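PDB 5YRP: sensory box/response regulator from Mycobacterium smegmatis, which belongs to the EAL-domain family of signalling proteins, with a barrel fold of strands and helices that holds a magnesium ion. Local coordinates for residues 63-68 and 82-87; 118-123 and 152-157. One frame throughout, in Å; residues are numbered along the deposited sequence.

Contact 1. Residues 63-68 and 82-87; sequences TACAEF and LRINVS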
ATOM      1  N   THR A  63     -27.167  -7.919 -15.383  1.00 60.83           N
ATOM      2  CA  THR A  63     -27.322  -7.239 -16.668  1.00 59.74           C
ATOM      3  C   THR A  63     -26.061  -7.366 -17.530  1.00 59.55           C
ATOM      4  O   THR A  63     -26.144  -7.551 -18.747  1.00 58.25           O
ATOM      5  CB  THR A  63     -27.659  -5.748 -16.470  1.00 59.09           C
ATOM      6  OG1 THR A  63     -28.708  -5.621 -15.505  1.00 59.59           O
ATOM      7  CG2 THR A  63     -28.107  -5.110 -17.777  1.00 58.43           C
ATOM      8  N   ALA A  64     -24.899  -7.262 -16.892  1.00 60.03           N
ATOM      9  CA  ALA A  64     -23.616  -7.385 -17.589  1.00 60.24           C
ATOM     10  C   ALA A  64     -23.460  -8.784 -18.161  1.00 60.28           C
ATOM     11  O   ALA A  64     -23.137  -8.946 -19.334  1.00 61.12           O
ATOM     12  CB  ALA A  64     -22.465  -7.070 -16.647  1.00 60.04           C
ATOM     13  N   CYS A  65     -23.696  -9.784 -17.317  1.00 59.71           N
ATOM     14  CA  CYS A  65     -23.650 -11.188 -17.725  1.00 59.50           C
ATOM     15  C   CYS A  65     -24.660 -11.505 -18.821  1.00 59.06           C
ATOM     16  O   CYS A  65     -24.376 -12.282 -19.727  1.00 59.13           O
ATOM     17  CB  CYS A  65     -23.903 -12.093 -16.521  1.00 60.64           C
ATOM     18  SG  CYS A  65     -22.540 -12.139 -15.335  1.00 62.38           S
ATOM     19  N   ALA A  66     -25.838 -10.902 -18.729  1.00 60.33           N
ATOM     20  CA  ALA A  66     -26.874 -11.074 -19.743  1.00 61.92           C
ATOM     21  C   ALA A  66     -26.408 -10.519 -21.078  1.00 63.18           C
ATOM     22  O   ALA A  66     -26.439 -11.211 -22.093  1.00 64.75           O
ATOM     23  CB  ALA A  66     -28.155 -10.384 -19.311  1.00 63.08           C
ATOM     24  N   GLU A  67     -25.972  -9.262 -21.057  1.00 64.66           N
ATOM     25  CA  GLU A  67     -25.444  -8.584 -22.243  1.00 64.62           C
ATOM     26  C   GLU A  67     -24.205  -9.287 -22.792  1.00 63.22           C
ATOM     27  O   GLU A  67     -23.986  -9.314 -23.999  1.00 62.67           O
ATOM     28  CB  GLU A  67     -25.120  -7.125 -21.899  1.00 66.49           C
ATOM     29  CG  GLU A  67     -24.483  -6.304 -23.016  1.00 67.94           C
ATOM     30  CD  GLU A  67     -25.356  -6.166 -24.250  1.00 68.85           C
ATOM     31  OE1 GLU A  67     -26.584  -6.382 -24.160  1.00 71.48           O
ATOM     32  OE2 GLU A  67     -24.803  -5.822 -25.315  1.00 67.74           O
ATOM     33  N   PHE A  68     -23.404  -9.851 -21.895  1.00 63.60           N
ATOM     34  CA  PHE A  68     -22.180 -10.560 -22.265  1.00 64.51           C
ATOM     35  C   PHE A  68     -22.502 -11.830 -23.055  1.00 65.14           C
ATOM     36  O   PHE A  68     -21.887 -12.093 -24.087  1.00 65.86           O
ATOM     37  CB  PHE A  68     -21.359 -10.865 -20.998  1.00 63.71           C
ATOM     38  CG  PHE A  68     -20.069 -11.613 -21.243  1.00 63.33           C
ATOM     39  CD1 PHE A  68     -19.313 -11.409 -22.389  1.00 64.13           C
ATOM     40  CD2 PHE A  68     -19.587 -12.496 -20.286  1.00 64.07           C
ATOM     41  CE1 PHE A  68     -18.126 -12.097 -22.594  1.00 64.26           C
ATOM     42  CE2 PHE A  68     -18.399 -13.184 -20.483  1.00 64.37           C
ATOM     43  CZ  PHE A  68     -17.668 -12.984 -21.640  1.00 63.95           C
ATOM     44  N   LEU A  82     -15.130 -10.840 -18.703  1.00 58.46           N
ATOM     45  CA  LEU A  82     -16.036  -9.755 -18.330  1.00 57.59           C
ATOM     46  C   LEU A  82     -15.738  -9.317 -16.897  1.00 58.59           C
ATOM     47  O   LEU A  82     -15.980 -10.067 -15.951  1.00 58.31           O
ATOM     48  CB  LEU A  82     -17.490 -10.206 -18.446  1.00 56.86           C
ATOM     49  CG  LEU A  82     -18.548  -9.152 -18.101  1.00 56.65           C
ATOM     50  CD1 LEU A  82     -18.676  -8.115 -19.206  1.00 56.43           C
ATOM     51  CD2 LEU A  82     -19.886  -9.821 -17.843  1.00 57.30           C
ATOM     52  N   ARG A  83     -15.216  -8.102 -16.745  1.00 58.69           N
ATOM     53  CA  ARG A  83     -14.873  -7.568 -15.430  1.00 59.14           C
ATOM     54  C   ARG A  83     -16.022  -6.762 -14.841  1.00 59.13           C
ATOM     55  O   ARG A  83     -16.533  -5.845 -15.477  1.00 58.28           O
ATOM     56  CB  ARG A  83     -13.613  -6.707 -15.502  1.00 60.84           C
ATOM     57  CG  ARG A  83     -12.372  -7.492 -15.895  1.00 61.88           C
ATOM     58  CD  ARG A  83     -11.078  -6.860 -15.403  1.00 61.44           C
ATOM     59  NE  ARG A  83     -10.067  -7.893 -15.183  1.00 62.11           N
ATOM     60  CZ  ARG A  83      -9.365  -8.497 -16.141  1.00 61.85           C
ATOM     61  NH1 ARG A  83      -9.538  -8.176 -17.418  1.00 62.93           N
ATOM     62  NH2 ARG A  83      -8.480  -9.431 -15.819  1.00 61.85           N
ATOM     63  N   ILE A  84     -16.419  -7.115 -13.621  1.00 59.89           N
ATOM     64  CA  ILE A  84     -17.519  -6.450 -12.927  1.00 60.03           C
ATOM     65  C   ILE A  84     -17.060  -6.012 -11.548  1.00 60.49           C
ATOM     66  O   ILE A  84     -16.503  -6.805 -10.795  1.00 61.54           O
ATOM     67  CB  ILE A  84     -18.727  -7.391 -12.787  1.00 60.56           C
ATOM     68  CG1 ILE A  84     -19.307  -7.701 -14.170  1.00 60.99           C
ATOM     69  CG2 ILE A  84     -19.802  -6.775 -11.898  1.00 60.27           C
ATOM     70  CD1 ILE A  84     -19.929  -9.069 -14.270  1.00 61.10           C
ATOM     71  N   ASN A  85     -17.306  -4.747 -11.223  1.00 61.50           N
ATOM     72  CA  ASN A  85     -16.941  -4.205  -9.921  1.00 60.93           C
ATOM     73  C   ASN A  85     -17.900  -4.694  -8.857  1.00 61.97           C
ATOM     74  O   ASN A  85     -19.109  -4.509  -8.977  1.00 64.90           O
ATOM     75  CB  ASN A  85     -16.943  -2.682  -9.954  1.00 60.11           C
ATOM     76  CG  ASN A  85     -15.827  -2.125 -10.805  1.00 60.21           C
ATOM     77  OD1 ASN A  85     -14.650  -2.294 -10.490  1.00 59.96           O
ATOM     78  ND2 ASN A  85     -16.189  -1.461 -11.893  1.00 60.98           N
ATOM     79  N   VAL A  86     -17.352  -5.329  -7.827  1.00 62.99           N
ATOM     80  CA  VAL A  86     -18.152  -5.824  -6.711  1.00 64.56           C
ATOM     81  C   VAL A  86     -17.918  -4.961  -5.472  1.00 67.97           C
ATOM     82  O   VAL A  86     -16.782  -4.742  -5.056  1.00 66.20           O
ATOM     83  CB  VAL A  86     -17.850  -7.301  -6.416  1.00 63.35           C
ATOM     84  CG1 VAL A  86     -18.642  -7.791  -5.217  1.00 63.67           C
ATOM     85  CG2 VAL A  86     -18.191  -8.150  -7.625  1.00 63.03           C
ATOM     86  N   SER A  87     -19.019  -4.469  -4.913  1.00 74.63           N
ATOM     87  CA  SER A  87     -19.025  -3.660  -3.694  1.00 80.11           C
ATOM     88  C   SER A  87     -18.725  -4.538  -2.472  1.00 81.00           C
ATOM     89  O   SER A  87     -18.952  -5.750  -2.516  1.00 78.89           O
ATOM     90  CB  SER A  87     -20.400  -2.983  -3.553  1.00 82.96           C
ATOM     91  OG  SER A  87     -20.448  -2.020  -2.515  1.00 86.67           O
TER
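F68 and L82 carry the tight end of this helix-on-strand contact. The L82 CB lies over one face of the F68 ring, 3.9 Å from the ring centroid and 24° off its normal, displaced toward the rim, where F68 CD2 comes within 3.6 Å of it. This is a CH-pi contact. The L82 CG stands anti to its backbone N (chi1 -179°), and beyond it the side chain slides past F68 in the opposite direction, with L82 CD2 3.6 Å from F68 CB. The same methyl also touches A64 CB at 4.0 Å. One turn back toward the helix start the packing is looser: the tip of I84, its CD1, sits 4.0 Å from A64 CB and 4.2 Å from C65 SG. The segment axes run antiparallel at 168°, 9.7 Å apart, with small A64 facing the strand; helix 52-73 is the crossover helix of a beta-alpha-beta unit between parallel strands 21-29 and 81-86. Y10 and L8 on strand 7-15, A26 on strand 21-29 and L109 extend this buried layer. Away from the strand the helix is partly exposed: A66 packs on F107, and the E67 carboxylate turns away to a salt bridge with R70 and a hydrogen bond from W71. On the other face of the strand, R83 pairs with E13, and N85 belongs to the magnesium site. No hydrogen bond spans the two segments; the join is made by apolar side-chain packing, while the charged E67 lies at the helix flank, and R83 and N85 on the inner face of the strand.

Contact 2. Residues 118-123 and 152-157; sequences ITESVV and GYSVLS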
ATOM      1  N   ILE A 118     -12.563  -6.346  -6.876  1.00 65.62           N
ATOM      2  CA  ILE A 118     -12.818  -5.946  -5.498  1.00 67.39           C
ATOM      3  C   ILE A 118     -11.834  -4.845  -5.130  1.00 68.12           C
ATOM      4  O   ILE A 118     -10.639  -4.956  -5.401  1.00 66.70           O
ATOM      5  CB  ILE A 118     -12.656  -7.114  -4.502  1.00 68.51           C
ATOM      6  CG1 ILE A 118     -13.349  -8.375  -5.022  1.00 69.97           C
ATOM      7  CG2 ILE A 118     -13.230  -6.730  -3.143  1.00 69.60           C
ATOM      8  CD1 ILE A 118     -13.019  -9.627  -4.235  1.00 70.46           C
ATOM      9  N   THR A 119     -12.345  -3.778  -4.523  1.00 70.56           N
ATOM     10  CA  THR A 119     -11.494  -2.687  -4.056  1.00 71.26           C
ATOM     11  C   THR A 119     -10.559  -3.188  -2.961  1.00 72.48           C
ATOM     12  O   THR A 119     -10.921  -4.064  -2.176  1.00 70.65           O
ATOM     13  CB  THR A 119     -12.302  -1.467  -3.559  1.00 71.22           C
ATOM     14  OG1 THR A 119     -11.399  -0.408  -3.222  1.00 70.48           O
ATOM     15  CG2 THR A 119     -13.163  -1.806  -2.339  1.00 72.59           C
ATOM     16  N   GLU A 120      -9.355  -2.625  -2.926  1.00 75.90           N
ATOM     17  CA  GLU A 120      -8.315  -3.078  -2.006  1.00 78.18           C
ATOM     18  C   GLU A 120      -8.729  -2.918  -0.538  1.00 80.18           C
ATOM     19  O   GLU A 120      -8.376  -3.743   0.301  1.00 80.24           O
ATOM     20  CB  GLU A 120      -7.003  -2.334  -2.280  1.00 79.30           C
ATOM     21  CG  GLU A 120      -5.820  -2.896  -1.509  1.00 79.65           C
ATOM     22  CD  GLU A 120      -4.519  -2.175  -1.777  1.00 80.54           C
ATOM     23  OE1 GLU A 120      -4.543  -1.032  -2.295  1.00 80.96           O
ATOM     24  OE2 GLU A 120      -3.462  -2.756  -1.448  1.00 81.08           O
ATOM     25  N   SER A 121      -9.506  -1.876  -0.242  1.00 83.55           N
ATOM     26  CA  SER A 121      -9.960  -1.588   1.128  1.00 85.69           C
ATOM     27  C   SER A 121     -11.064  -2.532   1.641  1.00 87.22           C
ATOM     28  O   SER A 121     -12.035  -2.090   2.255  1.00 88.66           O
ATOM     29  CB  SER A 121     -10.434  -0.130   1.213  1.00 85.85           C
ATOM     30  OG  SER A 121     -11.501   0.117   0.318  1.00 88.11           O
ATOM     31  N   VAL A 122     -10.907  -3.825   1.382  1.00 90.39           N
ATOM     32  CA  VAL A 122     -11.810  -4.863   1.898  1.00 94.22           C
ATOM     33  C   VAL A 122     -11.063  -5.818   2.846  1.00 95.79           C
ATOM     34  O   VAL A 122     -11.666  -6.686   3.478  1.00 93.44           O
ATOM     35  CB  VAL A 122     -12.482  -5.614   0.720  1.00 94.76           C
ATOM     36  CG1 VAL A 122     -13.230  -6.857   1.177  1.00 95.73           C
ATOM     37  CG2 VAL A 122     -13.438  -4.679  -0.005  1.00 95.11           C
ATOM     38  N   VAL A 123      -9.752  -5.624   2.963  1.00100.97           N
ATOM     39  CA  VAL A 123      -8.903  -6.449   3.828  1.00106.66           C
ATOM     40  C   VAL A 123      -9.395  -6.468   5.279  1.00110.45           C
ATOM     41  O   VAL A 123      -9.614  -7.537   5.849  1.00112.24           O
ATOM     42  CB  VAL A 123      -7.403  -6.031   3.751  1.00107.46           C
ATOM     43  CG1 VAL A 123      -7.185  -4.531   3.949  1.00107.04           C
ATOM     44  CG2 VAL A 123      -6.560  -6.824   4.742  1.00109.05           C
ATOM     45  N   GLY A 152      -6.263   2.305  -1.425  1.00 62.72           N
ATOM     46  CA  GLY A 152      -7.054   2.018  -0.232  1.00 63.72           C
ATOM     47  C   GLY A 152      -6.216   1.433   0.889  1.00 63.63           C
ATOM     48  O   GLY A 152      -4.995   1.576   0.907  1.00 63.15           O
ATOM     49  N   TYR A 153      -6.890   0.788   1.834  1.00 64.55           N
ATOM     50  CA  TYR A 153      -6.228   0.077   2.923  1.00 66.92           C
ATOM     51  C   TYR A 153      -5.458  -1.102   2.361  1.00 66.98           C
ATOM     52  O   TYR A 153      -6.054  -2.052   1.865  1.00 67.90           O
ATOM     53  CB  TYR A 153      -7.250  -0.436   3.933  1.00 69.21           C
ATOM     54  CG  TYR A 153      -7.873   0.643   4.780  1.00 70.93           C
ATOM     55  CD1 TYR A 153      -9.023   1.309   4.361  1.00 71.35           C
ATOM     56  CD2 TYR A 153      -7.320   0.993   6.007  1.00 72.00           C
ATOM     57  CE1 TYR A 153      -9.603   2.296   5.137  1.00 72.20           C
ATOM     58  CE2 TYR A 153      -7.892   1.978   6.790  1.00 74.08           C
ATOM     59  CZ  TYR A 153      -9.031   2.626   6.352  1.00 74.33           C
ATOM     60  OH  TYR A 153      -9.598   3.605   7.131  1.00 76.97           O
ATOM     61  N   SER A 154      -4.135  -1.043   2.456  1.00 67.76           N
ATOM     62  CA  SER A 154      -3.276  -1.992   1.757  1.00 68.81           C
ATOM     63  C   SER A 154      -3.515  -3.448   2.147  1.00 68.49           C
ATOM     64  O   SER A 154      -3.853  -3.753   3.290  1.00 66.42           O
ATOM     65  CB  SER A 154      -1.809  -1.649   1.975  1.00 69.86           C
ATOM     66  OG  SER A 154      -0.979  -2.537   1.247  1.00 71.32           O
ATOM     67  N   VAL A 155      -3.332  -4.326   1.165  1.00 69.66           N
ATOM     68  CA  VAL A 155      -3.451  -5.772   1.338  1.00 71.08           C
ATOM     69  C   VAL A 155      -2.075  -6.434   1.239  1.00 71.39           C
ATOM     70  O   VAL A 155      -1.976  -7.660   1.294  1.00 73.60           O
ATOM     71  CB  VAL A 155      -4.408  -6.372   0.276  1.00 71.83           C
ATOM     72  CG1 VAL A 155      -4.517  -7.886   0.386  1.00 72.18           C
ATOM     73  CG2 VAL A 155      -5.794  -5.776   0.427  1.00 72.63           C
ATOM     74  N   LEU A 156      -1.014  -5.635   1.123  1.00 69.61           N
ATOM     75  CA  LEU A 156       0.341  -6.184   0.995  1.00 70.58           C
ATOM     76  C   LEU A 156       0.586  -7.328   1.973  1.00 72.91           C
ATOM     77  O   LEU A 156       1.156  -8.355   1.602  1.00 74.02           O
ATOM     78  CB  LEU A 156       1.399  -5.097   1.197  1.00 69.21           C
ATOM     79  CG  LEU A 156       1.589  -4.103   0.051  1.00 69.54           C
ATOM     80  CD1 LEU A 156       2.598  -3.043   0.447  1.00 69.05           C
ATOM     81  CD2 LEU A 156       2.041  -4.792  -1.225  1.00 70.25           C
ATOM     82  N   SER A 157       0.135  -7.146   3.215  1.00 75.11           N
ATOM     83  CA  SER A 157       0.259  -8.164   4.258  1.00 76.77           C
ATOM     84  C   SER A 157      -0.332  -9.509   3.840  1.00 79.32           C
ATOM     85  O   SER A 157       0.249 -10.558   4.123  1.00 82.09           O
ATOM     86  CB  SER A 157      -0.425  -7.683   5.540  1.00 77.00           C
ATOM     87  OG  SER A 157       0.020  -6.384   5.899  1.00 77.64           O
TER
HETATM   88  O   HOH W   1      -1.329  -1.466  -1.035  1.00 58.38           O
HETATM   89  O   HOH W   2      -2.763   0.844  -0.072  1.00 64.72           O
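E120 reaches across to V155 and fastens two loops with one hydrogen bond: V155 N donates to E120 OE2 at 3.1 Å, with an N-H...O angle of 152°. The donor arrives on the anti side of the carboxylate, 34° out of its plane. CG of E120 is anti to the backbone N (chi1 -171°) and the chain is extended beyond it. E120 OE1 takes a further hydrogen bond from G150 N, so both carboxylate oxygens grip the backbone of the loop after strand 142-149. Within that loop, S154 OG accepts from L156 N at 3.1 Å, a capping bond at the start of the short helix 156-159.

Apolar contacts flank the carboxylate. The V155 methyl CG2 lies 3.5 Å from E120 CG, the two side chains sliding past each other in opposite directions, and 3.7 Å from V123 CB. V123 CG1 also approaches Y153 CB, at 4.1 Å. Aromatic packing is slight: S121 CB meets the Y153 ring at its edge, in plane, 3.7 Å from CD1.

The DDFGTG sequence of the EAL family ends at G152 and so includes the start of this loop, known as loop 6 in relatives, where the equivalent glutamate holds it in place; E120 probably does the same here. Y153 meets Y153 of the second subunit edge-to-face, and L156 packs on F173 of that subunit. The contact lies beyond the ends of adjacent parallel strands 114-119 and 142-149, with E120 and L156 touching F149, and it joins the turn after strand 114-119 to the dimer-facing loop before helix 156-159.

In the fold
Contact 1 closes before contact 2 opens along the chain, and all four segments lie in the one EAL domain. Their centres are about 22 Å apart, yet their nearest atoms come within about 4 Å without touching, because strands 81-86 and 114-119 are neighbours in the same sheet. Contact 1 seats an outer helix on the barrel wall; contact 2 ties two loops at the rim of the barrel, at the subunit interface. The magnesium ligands come from the same neighbouring strands: N85 follows the packed part of contact 1, E117 just precedes segment 118-123, D147 shortly precedes segment 152-157, and E25 completes the site from strand 21-29.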